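Local coordinates for protein endonuclease NucS (Thermococcus kodakarensis KOD1, PDB 5GKE) that cuts DNA as a magnesium-binding mismatch restriction endonuclease, and is predicted to cleave the single-stranded ends of branched DNA, at residues G130-A136 against E179-R183; V176-L180 against Q192-V197; P148-F154 against V166-S171. The protein carries 1 engineered substitution. All coordinates share one frame; numbering follows the deposited sequence.

Contact 1. Residues G130-A136 against E179-R183. With MG (magnesium ion), chain E; nucleotides of chain C.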
loop_
_atom_site.group_PDB
_atom_site.type_symbol
_atom_site.label_atom_id
_atom_site.label_comp_id
_atom_site.label_asym_id
_atom_site.label_seq_id
_atom_site.Cartn_x
_atom_site.Cartn_y
_atom_site.Cartn_z
ATOM N N GLY A 130 -5.692 16.777 6.406
ATOM C CA GLY A 130 -4.462 16.405 7.081
ATOM C C GLY A 130 -3.461 15.779 6.125
ATOM O O GLY A 130 -2.629 14.970 6.535
ATOM N N SER A 131 -3.549 16.160 4.850
ATOM C CA SER A 131 -2.676 15.628 3.813
ATOM C C SER A 131 -1.476 16.541 3.512
ATOM O O SER A 131 -1.405 17.677 4.008
ATOM C CB SER A 131 -3.478 15.425 2.534
ATOM O OG SER A 131 -3.707 16.683 1.927
ATOM N N GLU A 132 -0.571 16.067 2.651
ATOM C CA GLU A 132 0.595 16.870 2.253
ATOM C C GLU A 132 0.156 18.021 1.367
ATOM O O GLU A 132 0.704 19.120 1.455
ATOM C CB GLU A 132 1.675 16.046 1.520
ATOM C CG GLU A 132 2.911 16.924 1.160
ATOM C CD GLU A 132 4.004 16.231 0.315
ATOM O OE1 GLU A 132 4.405 16.813 -0.729
ATOM O OE2 GLU A 132 4.500 15.142 0.708
ATOM N N ALA A 133 -0.830 17.774 0.510
ATOM C CA ALA A 133 -1.361 18.835 -0.340
ATOM C C ALA A 133 -1.807 20.034 0.507
ATOM O O ALA A 133 -1.584 21.186 0.149
ATOM C CB ALA A 133 -2.499 18.319 -1.166
ATOM N N GLU A 134 -2.403 19.755 1.654
ATOM C CA GLU A 134 -2.875 20.827 2.506
ATOM C C GLU A 134 -1.748 21.562 3.221
ATOM O O GLU A 134 -1.870 22.750 3.504
ATOM C CB GLU A 134 -3.869 20.278 3.508
ATOM C CG GLU A 134 -5.166 19.903 2.837
ATOM C CD GLU A 134 -6.022 19.063 3.728
ATOM O OE1 GLU A 134 -6.994 19.604 4.294
ATOM O OE2 GLU A 134 -5.700 17.864 3.876
ATOM N N MET A 135 -0.659 20.863 3.525
ATOM C CA MET A 135 0.524 21.540 4.041
ATOM C C MET A 135 0.972 22.590 3.024
ATOM O O MET A 135 1.278 23.738 3.369
ATOM C CB MET A 135 1.663 20.553 4.296
ATOM C CG MET A 135 1.421 19.542 5.389
ATOM S SD MET A 135 2.894 18.534 5.677
ATOM C CE MET A 135 4.035 19.749 6.327
ATOM N N ALA A 136 1.005 22.164 1.765
ATOM C CA ALA A 136 1.413 23.011 0.664
ATOM C C ALA A 136 0.525 24.259 0.604
ATOM O O ALA A 136 1.032 25.384 0.657
ATOM C CB ALA A 136 1.376 22.219 -0.658
ATOM N N GLU A 179 10.902 20.362 1.042
ATOM C CA GLU A 179 10.383 18.999 1.001
ATOM C C GLU A 179 9.418 18.808 2.176
ATOM O O GLU A 179 9.782 19.039 3.328
ATOM C CB GLU A 179 11.512 17.970 1.045
ATOM C CG GLU A 179 11.030 16.512 1.127
ATOM C CD GLU A 179 10.230 16.050 -0.091
ATOM O OE1 GLU A 179 9.631 14.954 -0.026
ATOM O OE2 GLU A 179 10.209 16.761 -1.123
ATOM N N LEU A 180 8.182 18.429 1.872
ATOM C CA LEU A 180 7.144 18.292 2.892
ATOM C C LEU A 180 6.905 16.835 3.226
ATOM O O LEU A 180 6.992 15.967 2.346
ATOM C CB LEU A 180 5.826 18.918 2.432
ATOM C CG LEU A 180 5.881 20.244 1.682
ATOM C CD1 LEU A 180 4.469 20.710 1.268
ATOM C CD2 LEU A 180 6.589 21.294 2.525
ATOM N N LYS A 181 6.618 16.576 4.500
ATOM C CA LYS A 181 6.109 15.281 4.955
ATOM C C LYS A 181 5.019 15.487 5.980
ATOM O O LYS A 181 5.223 16.203 6.970
ATOM C CB LYS A 181 7.214 14.415 5.559
ATOM C CG LYS A 181 8.271 13.988 4.568
ATOM C CD LYS A 181 7.692 13.155 3.437
ATOM C CE LYS A 181 8.725 12.984 2.333
ATOM N NZ LYS A 181 8.157 12.480 1.059
ATOM N N ARG A 182 3.877 14.836 5.760
ATOM C CA ARG A 182 2.724 14.938 6.663
ATOM C C ARG A 182 2.975 14.192 7.965
ATOM O O ARG A 182 2.271 14.372 8.943
ATOM C CB ARG A 182 1.443 14.397 5.990
ATOM C CG ARG A 182 1.446 12.901 5.665
ATOM C CD ARG A 182 0.034 12.401 5.317
ATOM N NE ARG A 182 -0.923 12.937 6.275
ATOM C CZ ARG A 182 -1.103 12.445 7.497
ATOM N NH1 ARG A 182 -0.430 11.379 7.893
ATOM N NH2 ARG A 182 -1.964 13.014 8.314
ATOM N N ARG A 183 3.988 13.341 7.965
ATOM C CA ARG A 183 4.294 12.557 9.137
ATOM C C ARG A 183 5.793 12.648 9.391
ATOM O O ARG A 183 6.515 13.286 8.617
ATOM C CB ARG A 183 3.834 11.105 8.947
ATOM C CG ARG A 183 4.552 10.362 7.838
ATOM C CD ARG A 183 4.044 8.941 7.660
ATOM N NE ARG A 183 5.099 8.065 7.139
ATOM C CZ ARG A 183 4.949 6.769 6.867
ATOM N NH1 ARG A 183 3.779 6.177 7.057
ATOM N NH2 ARG A 183 5.974 6.060 6.404
HETATM MG MG MG E . 8.369 15.240 -2.020
ATOM P P DC C 6 6.734 12.267 -1.931
ATOM O OP1 DC C 6 7.106 13.410 -1.067
ATOM O OP2 DC C 6 7.440 10.980 -1.761
ATOM O "O5'" DC C 6 5.173 12.032 -1.716
ATOM C "C5'" DC C 6 4.282 13.113 -1.948
ATOM C "C4'" DC C 6 2.842 12.674 -1.810
ATOM O "O4'" DC C 6 2.588 11.542 -2.676
ATOM C "C3'" DC C 6 2.430 12.223 -0.418
ATOM O "O3'" DC C 6 1.062 12.537 -0.231
ATOM C "C2'" DC C 6 2.659 10.718 -0.484
ATOM C "C1'" DC C 6 2.196 10.426 -1.902
ATOM N N1 DC C 6 2.794 9.203 -2.525
ATOM C C2 DC C 6 1.955 8.189 -2.994
ATOM O O2 DC C 6 0.734 8.305 -2.849
ATOM N N3 DC C 6 2.503 7.099 -3.582
ATOM C C4 DC C 6 3.836 7.012 -3.721
ATOM N N4 DC C 6 4.336 5.916 -4.307
ATOM C C5 DC C 6 4.707 8.040 -3.256
ATOM C C6 DC C 6 4.149 9.110 -2.677
ATOM P P DA C 7 0.419 12.539 1.237
ATOM O OP1 DA C 7 -0.757 13.434 1.172
ATOM O OP2 DA C 7 1.501 12.805 2.214
ATOM O "O5'" DA C 7 -0.050 11.027 1.436
ATOM C "C5'" DA C 7 -0.908 10.413 0.474
ATOM C "C4'" DA C 7 -1.420 9.080 0.981
ATOM O "O4'" DA C 7 -0.667 7.999 0.373
ATOM C "C3'" DA C 7 -1.313 8.884 2.495
ATOM O "O3'" DA C 7 -2.463 8.196 2.985
ATOM C "C2'" DA C 7 -0.040 8.037 2.641
ATOM C "C1'" DA C 7 -0.083 7.185 1.374
ATOM N N9 DA C 7 1.232 6.777 0.885
ATOM C C8 DA C 7 2.412 7.458 1.028
ATOM N N7 DA C 7 3.438 6.875 0.458
ATOM C C5 DA C 7 2.895 5.738 -0.117
ATOM C C6 DA C 7 3.468 4.695 -0.874
ATOM N N6 DA C 7 4.771 4.647 -1.194
ATOM N N1 DA C 7 2.646 3.703 -1.298
ATOM C C2 DA C 7 1.342 3.763 -0.977
ATOM N N3 DA C 7 0.689 4.693 -0.273
ATOM C C4 DA C 7 1.532 5.664 0.131
ATOM P P DG C 9 0.041 7.926 6.638
ATOM O OP1 DG C 9 0.979 7.645 7.748
ATOM O OP2 DG C 9 -0.043 9.278 6.052
ATOM O "O5'" DG C 9 0.354 6.882 5.477
ATOM C "C5'" DG C 9 0.556 5.516 5.797
ATOM C "C4'" DG C 9 -0.403 4.626 5.021
ATOM O "O4'" DG C 9 -0.113 4.712 3.606
ATOM C "C3'" DG C 9 -0.343 3.150 5.407
ATOM O "O3'" DG C 9 -1.544 2.782 6.079
ATOM C "C2'" DG C 9 -0.197 2.393 4.090
ATOM C "C1'" DG C 9 0.274 3.455 3.107
ATOM N N9 DG C 9 1.714 3.468 2.848
ATOM C C8 DG C 9 2.597 4.490 3.127
ATOM N N7 DG C 9 3.826 4.241 2.738
ATOM C C5 DG C 9 3.749 2.979 2.153
ATOM C C6 DG C 9 4.762 2.183 1.556
ATOM O O6 DG C 9 5.977 2.442 1.414
ATOM N N1 DG C 9 4.257 0.973 1.102
ATOM C C2 DG C 9 2.943 0.575 1.204
ATOM N N2 DG C 9 2.649 -0.633 0.694
ATOM N N3 DG C 9 1.983 1.307 1.761
ATOM C C4 DG C 9 2.454 2.490 2.216
HETATM O O HOH W 1 3.796 13.608 3.375
#

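Contact 2. Residues V176-L180 against Q192-V197. With MG (magnesium ion), chain E; nucleotides of chain C.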
loop_
_atom_site.group_PDB
_atom_site.type_symbol
_atom_site.label_atom_id
_atom_site.label_comp_id
_atom_site.label_asym_id
_atom_site.label_seq_id
_atom_site.Cartn_x
_atom_site.Cartn_y
_atom_site.Cartn_z
ATOM N N VAL A 176 14.903 28.509 -2.614
ATOM C CA VAL A 176 14.539 27.569 -1.550
ATOM C C VAL A 176 13.762 26.370 -2.100
ATOM O O VAL A 176 12.750 26.533 -2.785
ATOM C CB VAL A 176 13.707 28.256 -0.447
ATOM C CG1 VAL A 176 13.277 27.247 0.603
ATOM C CG2 VAL A 176 14.501 29.388 0.192
ATOM N N VAL A 177 14.278 25.170 -1.834
ATOM C CA VAL A 177 13.511 23.933 -1.973
ATOM C C VAL A 177 12.856 23.598 -0.661
ATOM O O VAL A 177 13.531 23.578 0.370
ATOM C CB VAL A 177 14.368 22.720 -2.328
ATOM C CG1 VAL A 177 13.501 21.654 -2.969
ATOM C CG2 VAL A 177 15.489 23.104 -3.220
ATOM N N LEU A 178 11.555 23.332 -0.691
ATOM C CA LEU A 178 10.887 22.714 0.452
ATOM C C LEU A 178 10.584 21.263 0.113
ATOM O O LEU A 178 10.106 20.966 -0.992
ATOM C CB LEU A 178 9.594 23.426 0.813
ATOM C CG LEU A 178 9.560 24.901 1.195
ATOM C CD1 LEU A 178 8.148 25.221 1.684
ATOM C CD2 LEU A 178 10.607 25.244 2.252
ATOM N N GLU A 179 10.902 20.362 1.042
ATOM C CA GLU A 179 10.383 18.999 1.001
ATOM C C GLU A 179 9.418 18.808 2.176
ATOM O O GLU A 179 9.782 19.039 3.328
ATOM C CB GLU A 179 11.512 17.970 1.045
ATOM C CG GLU A 179 11.030 16.512 1.127
ATOM C CD GLU A 179 10.230 16.050 -0.091
ATOM O OE1 GLU A 179 9.631 14.954 -0.026
ATOM O OE2 GLU A 179 10.209 16.761 -1.123
ATOM N N LEU A 180 8.182 18.429 1.872
ATOM C CA LEU A 180 7.144 18.292 2.892
ATOM C C LEU A 180 6.905 16.835 3.226
ATOM O O LEU A 180 6.992 15.967 2.346
ATOM C CB LEU A 180 5.826 18.918 2.432
ATOM C CG LEU A 180 5.881 20.244 1.682
ATOM C CD1 LEU A 180 4.469 20.710 1.268
ATOM C CD2 LEU A 180 6.589 21.294 2.525
ATOM N N GLN A 192 15.548 12.766 -0.972
ATOM C CA GLN A 192 14.788 13.563 -1.924
ATOM C C GLN A 192 15.287 15.018 -1.914
ATOM O O GLN A 192 15.726 15.543 -2.931
ATOM C CB GLN A 192 13.298 13.520 -1.583
ATOM C CG GLN A 192 12.445 12.624 -2.468
ATOM C CD GLN A 192 10.985 12.589 -2.000
ATOM O OE1 GLN A 192 10.122 13.364 -2.464
ATOM N NE2 GLN A 192 10.711 11.701 -1.069
ATOM N N LEU A 193 15.226 15.641 -0.740
ATOM C CA LEU A 193 15.650 17.014 -0.546
ATOM C C LEU A 193 17.086 17.274 -1.027
ATOM O O LEU A 193 17.327 18.214 -1.761
ATOM C CB LEU A 193 15.527 17.390 0.934
ATOM C CG LEU A 193 15.896 18.847 1.253
ATOM C CD1 LEU A 193 15.068 19.794 0.388
ATOM C CD2 LEU A 193 15.712 19.182 2.740
ATOM N N LYS A 194 18.031 16.449 -0.593
ATOM C CA LYS A 194 19.422 16.601 -0.978
ATOM C C LYS A 194 19.549 16.520 -2.490
ATOM O O LYS A 194 20.244 17.313 -3.119
ATOM C CB LYS A 194 20.284 15.523 -0.302
ATOM C CG LYS A 194 21.720 15.384 -0.815
ATOM C CD LYS A 194 22.532 14.487 0.117
ATOM C CE LYS A 194 24.010 14.431 -0.253
ATOM N NZ LYS A 194 24.264 13.692 -1.504
ATOM N N SER A 195 18.860 15.550 -3.066
ATOM C CA SER A 195 18.869 15.363 -4.502
ATOM C C SER A 195 18.390 16.617 -5.250
ATOM O O SER A 195 18.962 17.000 -6.280
ATOM C CB SER A 195 18.005 14.157 -4.866
ATOM O OG SER A 195 18.134 13.817 -6.227
ATOM N N TYR A 196 17.356 17.272 -4.731
ATOM C CA TYR A 196 16.800 18.420 -5.443
ATOM C C TYR A 196 17.737 19.606 -5.316
ATOM O O TYR A 196 17.976 20.332 -6.280
ATOM C CB TYR A 196 15.417 18.788 -4.917
ATOM C CG TYR A 196 14.421 17.665 -5.022
ATOM C CD1 TYR A 196 14.456 16.769 -6.095
ATOM C CD2 TYR A 196 13.439 17.491 -4.040
ATOM C CE1 TYR A 196 13.544 15.732 -6.186
ATOM C CE2 TYR A 196 12.512 16.459 -4.124
ATOM C CZ TYR A 196 12.574 15.584 -5.187
ATOM O OH TYR A 196 11.661 14.569 -5.255
ATOM N N VAL A 197 18.263 19.791 -4.114
ATOM C CA VAL A 197 19.148 20.901 -3.843
ATOM C C VAL A 197 20.376 20.839 -4.754
ATOM O O VAL A 197 20.789 21.853 -5.311
ATOM C CB VAL A 197 19.578 20.919 -2.382
ATOM C CG1 VAL A 197 20.799 21.827 -2.190
ATOM C CG2 VAL A 197 18.421 21.367 -1.511
HETATM MG MG MG E . 8.369 15.240 -2.020
ATOM P P DA C 5 10.461 12.078 -7.842
ATOM O OP1 DA C 5 11.088 13.404 -7.642
ATOM O OP2 DA C 5 11.227 10.811 -7.757
ATOM O "O5'" DA C 5 9.235 12.006 -6.821
ATOM C "C5'" DA C 5 8.365 13.113 -6.701
ATOM C "C4'" DA C 5 7.183 12.763 -5.827
ATOM O "O4'" DA C 5 6.350 11.778 -6.502
ATOM C "C3'" DA C 5 7.551 12.161 -4.466
ATOM O "O3'" DA C 5 6.782 12.800 -3.452
ATOM C "C2'" DA C 5 7.191 10.683 -4.636
ATOM C "C1'" DA C 5 6.015 10.771 -5.585
ATOM N N9 DA C 5 5.752 9.525 -6.291
ATOM C C8 DA C 5 6.669 8.675 -6.846
ATOM N N7 DA C 5 6.137 7.607 -7.394
ATOM C C5 DA C 5 4.775 7.762 -7.170
ATOM C C6 DA C 5 3.656 6.967 -7.497
ATOM N N6 DA C 5 3.739 5.808 -8.160
ATOM N N1 DA C 5 2.443 7.411 -7.122
ATOM C C2 DA C 5 2.354 8.571 -6.460
ATOM N N3 DA C 5 3.326 9.405 -6.095
ATOM C C4 DA C 5 4.524 8.936 -6.486
ATOM P P DC C 6 6.734 12.267 -1.931
ATOM O OP1 DC C 6 7.106 13.410 -1.067
ATOM O OP2 DC C 6 7.440 10.980 -1.761
ATOM O "O5'" DC C 6 5.173 12.032 -1.716
ATOM C "C5'" DC C 6 4.282 13.113 -1.948
ATOM C "C4'" DC C 6 2.842 12.674 -1.810
ATOM O "O4'" DC C 6 2.588 11.542 -2.676
ATOM C "C3'" DC C 6 2.430 12.223 -0.418
ATOM O "O3'" DC C 6 1.062 12.537 -0.231
ATOM C "C2'" DC C 6 2.659 10.718 -0.484
ATOM C "C1'" DC C 6 2.196 10.426 -1.902
ATOM N N1 DC C 6 2.794 9.203 -2.525
ATOM C C2 DC C 6 1.955 8.189 -2.994
ATOM O O2 DC C 6 0.734 8.305 -2.849
ATOM N N3 DC C 6 2.503 7.099 -3.582
ATOM C C4 DC C 6 3.836 7.012 -3.721
ATOM N N4 DC C 6 4.336 5.916 -4.307
ATOM C C5 DC C 6 4.707 8.040 -3.256
ATOM C C6 DC C 6 4.149 9.110 -2.677
#

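Contact 3. Residues P148-F154 against V166-S171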
loop_
_atom_site.group_PDB
_atom_site.type_symbol
_atom_site.label_atom_id
_atom_site.label_comp_id
_atom_site.label_asym_id
_atom_site.label_seq_id
_atom_site.Cartn_x
_atom_site.Cartn_y
_atom_site.Cartn_z
ATOM N N PRO A 148 9.990 34.504 7.754
ATOM C CA PRO A 148 9.595 35.791 7.168
ATOM C C PRO A 148 10.354 36.092 5.884
ATOM O O PRO A 148 11.533 35.762 5.776
ATOM C CB PRO A 148 9.956 36.807 8.262
ATOM C CG PRO A 148 10.069 36.011 9.517
ATOM C CD PRO A 148 10.592 34.676 9.088
ATOM N N GLY A 149 9.679 36.697 4.919
ATOM C CA GLY A 149 10.313 37.032 3.662
ATOM C C GLY A 149 10.501 35.817 2.777
ATOM O O GLY A 149 11.310 35.838 1.845
ATOM N N PHE A 150 9.766 34.751 3.073
ATOM C CA PHE A 150 9.780 33.583 2.205
ATOM C C PHE A 150 8.697 33.713 1.152
ATOM O O PHE A 150 7.523 33.887 1.468
ATOM C CB PHE A 150 9.594 32.277 2.984
ATOM C CG PHE A 150 9.384 31.084 2.094
ATOM C CD1 PHE A 150 10.416 30.612 1.293
ATOM C CD2 PHE A 150 8.151 30.453 2.030
ATOM C CE1 PHE A 150 10.224 29.522 0.452
ATOM C CE2 PHE A 150 7.950 29.361 1.188
ATOM C CZ PHE A 150 8.991 28.893 0.404
ATOM N N LYS A 151 9.109 33.640 -0.106
ATOM C CA LYS A 151 8.192 33.779 -1.218
ATOM C C LYS A 151 8.121 32.474 -2.002
ATOM O O LYS A 151 9.047 32.134 -2.743
ATOM C CB LYS A 151 8.637 34.943 -2.115
ATOM C CG LYS A 151 7.609 35.407 -3.135
ATOM C CD LYS A 151 7.875 36.852 -3.556
ATOM C CE LYS A 151 6.878 37.349 -4.609
ATOM N NZ LYS A 151 7.318 37.116 -6.024
ATOM N N PRO A 152 7.014 31.736 -1.834
ATOM C CA PRO A 152 6.749 30.502 -2.580
ATOM C C PRO A 152 6.313 30.784 -4.015
ATOM O O PRO A 152 5.528 31.705 -4.234
ATOM C CB PRO A 152 5.623 29.849 -1.781
ATOM C CG PRO A 152 4.910 30.986 -1.156
ATOM C CD PRO A 152 5.957 32.024 -0.850
ATOM N N LEU A 153 6.787 29.977 -4.960
ATOM C CA LEU A 153 6.596 30.221 -6.395
ATOM C C LEU A 153 5.954 29.035 -7.085
ATOM O O LEU A 153 5.029 29.201 -7.862
ATOM C CB LEU A 153 7.912 30.573 -7.082
ATOM C CG LEU A 153 8.640 31.769 -6.470
ATOM C CD1 LEU A 153 9.962 32.003 -7.172
ATOM C CD2 LEU A 153 7.766 33.006 -6.519
ATOM N N PHE A 154 6.527 27.850 -6.916
ATOM C CA PHE A 154 5.977 26.679 -7.577
ATOM C C PHE A 154 5.602 25.574 -6.595
ATOM O O PHE A 154 6.194 25.445 -5.527
ATOM C CB PHE A 154 6.963 26.113 -8.605
ATOM C CG PHE A 154 7.623 27.151 -9.472
ATOM C CD1 PHE A 154 8.728 27.853 -9.018
ATOM C CD2 PHE A 154 7.172 27.388 -10.760
ATOM C CE1 PHE A 154 9.353 28.799 -9.824
ATOM C CE2 PHE A 154 7.791 28.331 -11.572
ATOM C CZ PHE A 154 8.882 29.036 -11.106
ATOM N N VAL A 166 7.639 22.285 -3.030
ATOM C CA VAL A 166 7.481 23.722 -3.122
ATOM C C VAL A 166 8.830 24.380 -3.460
ATOM O O VAL A 166 9.888 24.015 -2.931
ATOM C CB VAL A 166 6.901 24.293 -1.818
ATOM C CG1 VAL A 166 6.878 25.819 -1.849
ATOM C CG2 VAL A 166 5.498 23.727 -1.588
ATOM N N LEU A 167 8.793 25.329 -4.382
ATOM C CA LEU A 167 10.001 26.020 -4.788
ATOM C C LEU A 167 9.775 27.523 -4.663
ATOM O O LEU A 167 8.722 28.033 -5.046
ATOM C CB LEU A 167 10.381 25.621 -6.209
ATOM C CG LEU A 167 11.768 25.983 -6.740
ATOM C CD1 LEU A 167 12.856 25.390 -5.883
ATOM C CD2 LEU A 167 11.889 25.492 -8.163
ATOM N N GLY A 168 10.761 28.229 -4.121
ATOM C CA GLY A 168 10.617 29.647 -3.850
ATOM C C GLY A 168 11.930 30.365 -3.604
ATOM O O GLY A 168 13.010 29.862 -3.960
ATOM N N ARG A 169 11.834 31.563 -3.035
ATOM C CA ARG A 169 13.018 32.327 -2.652
ATOM C C ARG A 169 12.912 32.794 -1.208
ATOM O O ARG A 169 11.810 32.915 -0.668
ATOM C CB ARG A 169 13.218 33.549 -3.558
ATOM C CG ARG A 169 12.545 33.483 -4.918
ATOM C CD ARG A 169 12.817 34.746 -5.738
ATOM N NE ARG A 169 14.225 34.861 -6.142
ATOM C CZ ARG A 169 15.127 35.646 -5.551
ATOM N NH1 ARG A 169 14.789 36.409 -4.517
ATOM N NH2 ARG A 169 16.371 35.671 -5.998
ATOM N N ASP A 170 14.055 33.061 -0.586
ATOM C CA ASP A 170 14.057 33.728 0.702
ATOM C C ASP A 170 14.381 35.217 0.533
ATOM O O ASP A 170 14.701 35.684 -0.566
ATOM C CB ASP A 170 15.048 33.060 1.666
ATOM C CG ASP A 170 16.496 33.098 1.169
ATOM O OD1 ASP A 170 17.352 32.434 1.790
ATOM O OD2 ASP A 170 16.796 33.780 0.168
ATOM N N SER A 171 14.328 35.950 1.637
ATOM C CA SER A 171 14.487 37.395 1.616
ATOM C C SER A 171 15.937 37.821 1.382
ATOM O O SER A 171 16.229 39.003 1.240
ATOM C CB SER A 171 13.977 37.984 2.923
ATOM O OG SER A 171 14.690 37.426 4.011
#

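Contact 1. Residues G130-A136 against E179-R183
The guanidinium of Arg182, in the PD-(D/E)XK nuclease domain, meets Gly130 edge-on: NE and NH2 both donate to Gly130 O, each at 2.7 Å and only 1° out of the guanidinium plane, a side-on grip on one carbonyl oxygen. NH1 makes a weak bond to OP2 of DG9 of chain C, the bound DNA, oblique to the plane, while NH2 also bonds Arg44 O of the second subunit. Arg183 too works at its edge, NH1 reaching OP1 of that nucleotide at 3.2 Å. Lys181 completes the E-x-K part of the motif; its NZ bonds OP1 of DC6 of chain C and makes a salt bridge with Glu179 OE1 (3.1 Å). Glycine suits position 130, where the backbone angles (phi 87°) would press a CB against the carbonyl oxygen before it. Ser131 is the N-cap: its OG accepts a weak bond from Glu134 N, while its own N donates to Glu134 OE2, a capping box. Leu180 CD1 packs on Ala136 CB (3.9 Å) and Met135 CB, small and flexible apolar groups filling the helix-strand interface. Glu132 stretches out, laying CG across Leu180 CB. A water bridges Glu132 OE2, Arg182 N and OP2 of DA7 of chain C, and Glu132 N donates to OP1 of DA7 at 3.0 Å.

Contact 2. Residues V176-L180 against Q192-V197
Glu179 and Gln192 come together at one magnesium ion, the strand supplying the first residue and the helix the second. This is the strand-to-helix half of a beta-alpha-beta unit in the PD-(D/E)XK nuclease fold, with strand 208-214 completing the unit. Glu179 binds the metal through both carboxylate oxygens, OE1 at 2.4 Å, and OP1 of DC6 of chain C, the bound DNA, binds it at the same distance. An acid suits this place because it can chelate a cation. The Glu179 side chain leaves the strand with CG trans to the backbone N and then bends at chi2 (63°), which swings the carboxylate toward the metal. The carboxylate and the Gln192 amide meet nearly crosswise, their planes 67° apart.

The next shell is Tyr196. Its ring edge lies beside Glu179, CE2 standing 3.8 Å from OE2 in the ring plane, while the backbone O of Gln192 sits above one ring face, offset toward the rim. A tyrosine serves both sides of the site here: its slightly positive C-H edge borders the carboxylate and its hydroxyl donates to OP1 of DA5 of chain C at 2.7 Å.

Farther out the interface is apolar and probably helps to position these groups. Strand and helix run nearly antiparallel (160°), with their axes 8.7 Å apart at closest approach. Val177 and Glu179, two residues apart on the strand, both face the helix, whereas Leu178 turns to Ile139 of helix 132-141 on the other side of the sheet. Leu193 CD1 reaches Glu179 CB at 4.1 Å and also touches Val177 CB, its flexible branch bridging two strand residues. Lys194 NZ forms a salt bridge with Glu198 of the second subunit. The branched valines pack at van der Waals distance: Val177 CG1 rests on Tyr196 CB, and Val177 CG2 meets Val197 CG2 at 3.8 Å.

Contact 3. Residues P148-F154 against V166-S171
Lys151 and Arg169 pair through their backbones in the beta hairpin of strands 151-158 and 163-169, which forms one margin of the nuclease-domain sheet within this chain. Lys151 N donates to Arg169 O nearly straight (171°), and Arg169 N returns the bond to Lys151 O, both at 2.9 Å. Farther along, Leu153 N (2.7 Å) and Phe154 N (2.9 Å) both donate to Leu167 O, a classic beta bulge that shifts the register by one residue. Leu167 N closes the pair by bonding Phe154 O at 2.8 Å, and Val166 CA adds a CH···O contact to the same oxygen.

Steric fit decides the residues between. Pro152 and Gly168 face each other as a non-hydrogen-bonded pair, where a proline's missing N-H costs no bond across the strands. A CB on Gly168 would run into Lys151 O, so the bare backbone is needed.

Apolar contacts divide between the two faces. A chi1 of 171° carries the Phe150 ring away from its own backbone N and sets Val166 CG1 at the ring edge, 4.4 Å from CZ; Pro152 CB touches the same methyl. Ile139 of helix 132-141 and Val176 and Leu178 of the next strand also pack on Phe150. Replacing this ring by an alanine's methyl is likely to open a gap beside Val166, Ile139 and Leu178 and so weaken the seat of the hairpin on the helix. On the other face Phe154 and Leu167 lie side by side, pointing the same way. Leu153 CD1, at the bulge, touches the aliphatic part of Arg169 at CG (3.7 Å).

Salt bridging involves Asp170, whose carboxylate reaches Arg209 and also accepts from Asn174 N. The chemistry implies a hairpin fixed by main-chain bonds, apolar toward helix 132-141, with a mixed face of Lys151, Arg169, Phe154 and Leu167 on the other side.

How the contacts relate
Strand 175-180 ties the three contacts together. Contacts 1 and 2, centred about 14 Å apart, share Glu179 and Leu180: the strand sends Glu179 to the magnesium beside helix 187-204 and Leu180 the opposite way, to helix 132-141, so the two helices flank the sheet. Contact 3 pairs the neighbouring strand 163-169 with the outermost strand 151-158, its centre about 13 Å from that of contact 2. Val176 N to Gly168 O (2.7 Å) and Leu178 N to Val166 O (2.9 Å) are probable hydrogen bonds joining them. Contact 3 itself takes no part in metal binding, the side chain of Val166 lying about 9 Å from the magnesium, but Val166 CG2 touches Leu180 CD1 of contact 1 at 4.3 Å.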